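Local coordinates for protein deoxyhypusine hydroxylase (Homo sapiens, PDB 4D50) that hydroxylates the deoxyhypusine side chain of translation factor eIF-5A at a diiron centre, the second step in forming hypusine, at residues 152-157 with 183-188. Numbering follows the deposited sequence.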
# COMPACT_ATOMS: atom_id res chain seq x y z
N VAL A 152 -3.40 7.12 -5.01
CA VAL A 152 -3.71 8.10 -4.01
C VAL A 152 -2.80 7.91 -2.82
O VAL A 152 -2.85 6.86 -2.15
CB VAL A 152 -5.17 7.95 -3.53
CG1 VAL A 152 -5.51 9.05 -2.49
CG2 VAL A 152 -6.16 7.92 -4.70
N ASP A 153 -1.96 8.89 -2.55
CA ASP A 153 -0.86 8.74 -1.60
C ASP A 153 -1.24 9.25 -0.25
O ASP A 153 -2.15 10.11 -0.12
CB ASP A 153 0.37 9.51 -2.12
CG ASP A 153 0.88 9.00 -3.49
OD1 ASP A 153 0.68 7.76 -3.80
OD2 ASP A 153 1.38 9.82 -4.25
N PRO A 154 -0.56 8.80 0.81
CA PRO A 154 -0.92 9.29 2.12
C PRO A 154 -0.52 10.71 2.43
O PRO A 154 -0.91 11.18 3.46
CB PRO A 154 -0.13 8.38 3.07
CG PRO A 154 0.86 7.67 2.21
CD PRO A 154 0.24 7.56 0.90
N ALA A 155 0.32 11.32 1.59
CA ALA A 155 0.76 12.69 1.72
C ALA A 155 1.07 13.25 0.39
O ALA A 155 1.48 12.56 -0.47
CB ALA A 155 1.93 12.90 2.65
N PRO A 156 0.77 14.57 0.21
CA PRO A 156 1.03 15.23 -1.05
C PRO A 156 2.52 15.53 -1.16
O PRO A 156 3.17 15.65 -0.17
CB PRO A 156 0.28 16.56 -0.92
CG PRO A 156 0.27 16.81 0.56
CD PRO A 156 0.08 15.45 1.16
N PRO A 157 3.04 15.58 -2.37
CA PRO A 157 4.50 15.75 -2.49
C PRO A 157 4.93 17.11 -1.98
O PRO A 157 4.15 18.08 -2.11
CB PRO A 157 4.74 15.64 -3.99
CG PRO A 157 3.48 16.04 -4.64
CD PRO A 157 2.38 15.59 -3.68
N ALA A 183 8.36 14.58 1.55
CA ALA A 183 9.68 14.65 0.93
C ALA A 183 9.90 13.30 0.21
O ALA A 183 10.42 13.28 -0.88
CB ALA A 183 10.72 14.83 1.99
N MET A 184 9.34 12.26 0.76
CA MET A 184 9.43 10.89 0.20
C MET A 184 8.68 10.86 -1.16
O MET A 184 9.22 10.38 -2.16
CB MET A 184 8.81 9.83 1.14
CG MET A 184 9.18 8.41 0.77
SD MET A 184 8.11 7.27 1.74
CE MET A 184 8.64 7.54 3.39
N PHE A 185 7.46 11.39 -1.22
CA PHE A 185 6.72 11.41 -2.47
C PHE A 185 7.32 12.36 -3.44
O PHE A 185 7.32 12.06 -4.66
CB PHE A 185 5.21 11.64 -2.25
CG PHE A 185 4.60 10.49 -1.57
CD1 PHE A 185 4.49 9.27 -2.23
CD2 PHE A 185 4.21 10.58 -0.25
CE1 PHE A 185 4.01 8.15 -1.58
CE2 PHE A 185 3.80 9.42 0.41
CZ PHE A 185 3.77 8.23 -0.27
N ALA A 186 7.89 13.49 -2.98
CA ALA A 186 8.63 14.37 -3.91
C ALA A 186 9.86 13.72 -4.52
O ALA A 186 10.15 13.93 -5.69
CB ALA A 186 9.04 15.66 -3.23
N LEU A 187 10.49 12.86 -3.78
CA LEU A 187 11.71 12.10 -4.25
C LEU A 187 11.31 11.15 -5.33
O LEU A 187 11.94 11.08 -6.34
CB LEU A 187 12.40 11.43 -3.10
CG LEU A 187 13.31 12.36 -2.29
CD1 LEU A 187 13.60 11.77 -0.92
CD2 LEU A 187 14.55 12.71 -3.03
N ARG A 188 10.25 10.39 -5.08
CA ARG A 188 9.70 9.44 -6.01
C ARG A 188 9.37 10.16 -7.34
O ARG A 188 9.78 9.74 -8.42
CB ARG A 188 8.54 8.68 -5.44
CG ARG A 188 7.86 7.84 -6.51
CD ARG A 188 6.38 7.58 -6.22
NE ARG A 188 5.60 8.81 -6.27
CZ ARG A 188 4.36 8.95 -5.81
NH1 ARG A 188 3.65 7.90 -5.32
NH2 ARG A 188 3.80 10.13 -5.95
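The Phe185 ring carries Asp153 on one face: CB sits 4.0 Å from the ring centroid, 10° off the normal, as a CH-pi contact, and the carboxylate is stacked within 9° of the ring plane. Obliquely to the ring come the carbonyl O of Ala155, 3.4 Å from Phe185 CD2, and the Pro154 ring, whose CD approaches Phe185 CZ to 3.8 Å. Phe185 CD1 in turn lies over one face of the Arg188 guanidinium, toward its rim, while the carboxylate of Asp153 meets the guanidinium edge.

Residues 183-188, on helix 177-190, fall within the third HEAT-like repeat, and residues 152-157 lie in the linker joining helices 121-140 and 163-171. The linker thus packs on this helix near the diiron site, Pro154 standing about 7 Å, side chain to side chain, from the iron ligand His94.

Arg188 starts with CG anti to the backbone N (chi1 172°) and bends at chi3 on the way to the carboxylate. It reaches Asp153 tip to tip in a salt bridge in which both terminal nitrogens converge on OD2, NH2 at 3.0 Å and NH1 at 3.2 Å, from the same face of the carboxylate. A weak bond joins NH1 to OD1; Ser151 OG also bonds OD1, and Gln220 OE1 takes a bond from NH1. An alanine here would keep CB over the ring but lose the carboxylate, which would probably leave the Arg188 guanidinium without its charged mate and Ser151 OG without its bond to OD1. Farther along, Pro157 CB rests on the helix backbone, 3.9 Å from Ala186 N, and Val217 of helix 208-221 also touches Phe185.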